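Vinylacetyl-CoA Delta-isomerase (PDB 6VJR) probably catalyses the dehydration of 4-hydroxybutyryl-CoA and the isomerisation of vinylacetyl-CoA, using FAD and a [4Fe-4S] cluster. Local coordinates at residues L198-R203 / E276-L281. Sequence-based numbering, arbitrary orientation.
Sequences LMPTIR and EFASML
Met199-Arg203, the loop leaving strand 195-198, settles on the first turn of helix 278-292 mainly through carbon contacts, a worked example of a loop seated on a helix start. Leu281 carries much of the joint. Its CB leads toward the loop, and CG stands anti to the backbone N (chi1 178°), so the isobutyl group reaches across the gap and one methyl, CD2, does the touching. Leu281 CD2 lies 3.9 Å from Met199 CB, with Met199 CG scarcely farther. The same Leu281 CD2 is 4.1 Å from Pro200 CD; both loop side chains cross the leucine at roughly a right angle. The Met199 chain stays extended to SD and then bends at chi3 (-77°), which turns the terminal CE aside, and the side chain also touches Ala106 of helix 101-121.

Strand 195-198 is an inner strand of the four-stranded mixed sheet, whereas helix 278-292 opens the helical region that matches the acyl-CoA dehydrogenase-related C-terminal family. The contact thus joins sheet to helices beside the flavin: the side chain of Met199 comes within about 4 Å, nearest atoms, of the FAD-binding residues Gly145 and Met147.

One turn earlier, Ala278 CB meets Pro200 CG at 4.1 Å. On the loop backbone, Ala278 CB is 3.6 Å from the carbonyl oxygen Ile202 O. Farther out, Arg203 runs extended past the helix, Arg203 CG 4.2 Å from Ser279 CB.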
ATOM      1  N   LEU A 198     -23.478  28.295 -13.719  1.00 15.29           N
ATOM      2  CA  LEU A 198     -23.540  28.209 -12.271  1.00 14.20           C
ATOM      3  C   LEU A 198     -24.471  27.055 -11.903  1.00 15.98           C
ATOM      4  O   LEU A 198     -25.569  26.967 -12.450  1.00 17.13           O
ATOM      5  CB  LEU A 198     -24.116  29.512 -11.705  1.00 15.32           C
ATOM      6  CG  LEU A 198     -23.385  30.796 -12.088  1.00 18.23           C
ATOM      7  CD1 LEU A 198     -24.140  31.991 -11.581  1.00 21.51           C
ATOM      8  CD2 LEU A 198     -21.939  30.768 -11.603  1.00 19.47           C
ATOM      9  N   MET A 199     -24.079  26.261 -10.895  1.00 15.46           N
ATOM     10  CA  MET A 199     -24.865  25.101 -10.482  1.00 15.86           C
ATOM     11  C   MET A 199     -24.718  24.901  -8.983  1.00 14.58           C
ATOM     12  O   MET A 199     -23.646  25.131  -8.460  1.00 15.21           O
ATOM     13  CB  MET A 199     -24.373  23.806 -11.154  1.00 17.43           C
ATOM     14  CG  MET A 199     -24.435  23.776 -12.675  1.00 20.16           C
ATOM     15  SD  MET A 199     -23.607  22.345 -13.420  1.00 22.35           S
ATOM     16  CE  MET A 199     -21.892  22.886 -13.258  1.00 23.42           C
ATOM     17  N   PRO A 200     -25.769  24.451  -8.282  1.00 16.35           N
ATOM     18  CA  PRO A 200     -25.667  24.152  -6.853  1.00 16.85           C
ATOM     19  C   PRO A 200     -24.710  22.992  -6.614  1.00 16.09           C
ATOM     20  O   PRO A 200     -24.551  22.116  -7.465  1.00 16.17           O
ATOM     21  CB  PRO A 200     -27.088  23.866  -6.420  1.00 19.01           C
ATOM     22  CG  PRO A 200     -27.784  23.530  -7.717  1.00 22.68           C
ATOM     23  CD  PRO A 200     -27.093  24.175  -8.846  1.00 18.83           C
ATOM     24  N   THR A 201     -24.070  23.000  -5.451  1.00 15.28           N
ATOM     25  CA  THR A 201     -23.007  22.038  -5.170  1.00 16.90           C
ATOM     26  C   THR A 201     -23.363  20.926  -4.175  1.00 16.50           C
ATOM     27  O   THR A 201     -22.508  20.061  -3.916  1.00 17.72           O
ATOM     28  CB  THR A 201     -21.769  22.774  -4.671  1.00 17.83           C
ATOM     29  OG1 THR A 201     -20.668  21.859  -4.778  1.00 19.67           O
ATOM     30  CG2 THR A 201     -21.897  23.190  -3.225  1.00 18.51           C
ATOM     31  N   ILE A 202     -24.564  20.944  -3.598  1.00 17.06           N
ATOM     32  CA  ILE A 202     -24.925  20.090  -2.471  1.00 19.85           C
ATOM     33  C   ILE A 202     -26.414  19.798  -2.591  1.00 20.54           C
ATOM     34  O   ILE A 202     -27.139  20.560  -3.222  1.00 19.16           O
ATOM     35  CB  ILE A 202     -24.578  20.839  -1.171  1.00 23.95           C
ATOM     36  CG1 ILE A 202     -24.753  20.033   0.052  1.00 28.44           C
ATOM     37  CG2 ILE A 202     -25.355  22.152  -1.053  1.00 23.04           C
ATOM     38  CD1 ILE A 202     -24.061  20.655   1.256  1.00 28.44           C
ATOM     39  N   ARG A 203     -26.843  18.672  -2.008  1.00 21.81           N
ATOM     40  CA  ARG A 203     -28.250  18.420  -1.774  1.00 21.76           C
ATOM     41  C   ARG A 203     -28.839  19.642  -1.072  1.00 19.53           C
ATOM     42  O   ARG A 203     -28.244  20.200  -0.135  1.00 20.83           O
ATOM     43  CB  ARG A 203     -28.400  17.189  -0.875  1.00 25.38           C
ATOM     44  CG  ARG A 203     -29.824  16.722  -0.616  1.00 30.48           C
ATOM     45  CD  ARG A 203     -29.806  15.457   0.242  1.00 36.80           C
ATOM     46  NE  ARG A 203     -31.177  15.188   0.686  1.00 47.74           N
ATOM     47  CZ  ARG A 203     -31.800  15.771   1.722  1.00 52.49           C
ATOM     48  NH1 ARG A 203     -33.111  15.673   1.809  1.00 59.37           N
ATOM     49  NH2 ARG A 203     -31.142  16.498   2.623  1.00 53.19           N
ATOM     50  N   GLU A 276     -35.328  19.968  -4.857  1.00 18.82           N
ATOM     51  CA  GLU A 276     -35.251  18.521  -4.806  1.00 20.79           C
ATOM     52  C   GLU A 276     -34.437  17.938  -5.957  1.00 20.83           C
ATOM     53  O   GLU A 276     -34.099  16.755  -5.890  1.00 23.88           O
ATOM     54  CB  GLU A 276     -36.640  17.889  -4.724  1.00 21.41           C
ATOM     55  CG  GLU A 276     -37.447  17.943  -6.010  1.00 22.26           C
ATOM     56  CD  GLU A 276     -38.242  19.200  -6.352  1.00 24.59           C
ATOM     57  OE1 GLU A 276     -39.229  18.991  -7.107  1.00 27.81           O
ATOM     58  OE2 GLU A 276     -37.905  20.348  -5.912  1.00 27.12           O
ATOM     59  N   PHE A 277     -34.122  18.739  -6.999  1.00 19.48           N
ATOM     60  CA  PHE A 277     -33.338  18.240  -8.121  1.00 18.95           C
ATOM     61  C   PHE A 277     -31.871  18.618  -8.013  1.00 17.92           C
ATOM     62  O   PHE A 277     -31.086  18.205  -8.864  1.00 18.10           O
ATOM     63  CB  PHE A 277     -33.898  18.704  -9.473  1.00 18.97           C
ATOM     64  CG  PHE A 277     -35.174  17.975  -9.839  1.00 18.58           C
ATOM     65  CD1 PHE A 277     -35.108  16.793 -10.558  1.00 20.31           C
ATOM     66  CD2 PHE A 277     -36.426  18.472  -9.474  1.00 20.85           C
ATOM     67  CE1 PHE A 277     -36.274  16.135 -10.924  1.00 20.96           C
ATOM     68  CE2 PHE A 277     -37.587  17.803  -9.830  1.00 21.53           C
ATOM     69  CZ  PHE A 277     -37.507  16.637 -10.537  1.00 21.32           C
ATOM     70  N   ALA A 278     -31.493  19.364  -6.982  1.00 17.85           N
ATOM     71  CA  ALA A 278     -30.084  19.697  -6.823  1.00 17.86           C
ATOM     72  C   ALA A 278     -29.217  18.444  -6.683  1.00 17.52           C
ATOM     73  O   ALA A 278     -28.156  18.354  -7.310  1.00 16.20           O
ATOM     74  CB  ALA A 278     -29.844  20.639  -5.669  1.00 17.75           C
ATOM     75  N   SER A 279     -29.666  17.472  -5.882  0.53 18.69           N
ATOM     76  CA  SER A 279     -28.887  16.262  -5.658  0.53 20.04           C
ATOM     77  C   SER A 279     -28.755  15.477  -6.967  0.53 18.19           C
ATOM     78  O   SER A 279     -27.691  14.954  -7.261  0.53 18.88           O
ATOM     79  CB  SER A 279     -29.475  15.427  -4.547  0.53 22.25           C
ATOM     80  OG  SER A 279     -30.797  15.043  -4.884  0.53 26.41           O
ATOM     81  N   MET A 280     -29.804  15.463  -7.800  1.00 17.96           N
ATOM     82  CA  MET A 280     -29.722  14.781  -9.097  1.00 17.50           C
ATOM     83  C   MET A 280     -28.626  15.397  -9.986  1.00 16.95           C
ATOM     84  O   MET A 280     -27.797  14.695 -10.595  1.00 15.25           O
ATOM     85  CB  MET A 280     -31.062  14.842  -9.827  1.00 20.23           C
ATOM     86  CG  MET A 280     -31.039  14.197 -11.175  1.00 20.28           C
ATOM     87  SD  MET A 280     -32.590  14.304 -12.097  1.00 22.30           S
ATOM     88  CE  MET A 280     -33.670  13.243 -11.125  1.00 23.83           C
ATOM     89  N   LEU A 281     -28.596  16.736 -10.026  1.00 15.51           N
ATOM     90  CA  LEU A 281     -27.636  17.424 -10.872  1.00 15.57           C
ATOM     91  C   LEU A 281     -26.231  17.133 -10.357  1.00 14.40           C
ATOM     92  O   LEU A 281     -25.329  16.879 -11.141  1.00 16.02           O
ATOM     93  CB  LEU A 281     -27.900  18.920 -10.921  1.00 17.34           C
ATOM     94  CG  LEU A 281     -26.903  19.717 -11.756  1.00 17.89           C
ATOM     95  CD1 LEU A 281     -26.916  19.225 -13.199  1.00 20.69           C
ATOM     96  CD2 LEU A 281     -27.277  21.191 -11.643  1.00 19.56           C
TER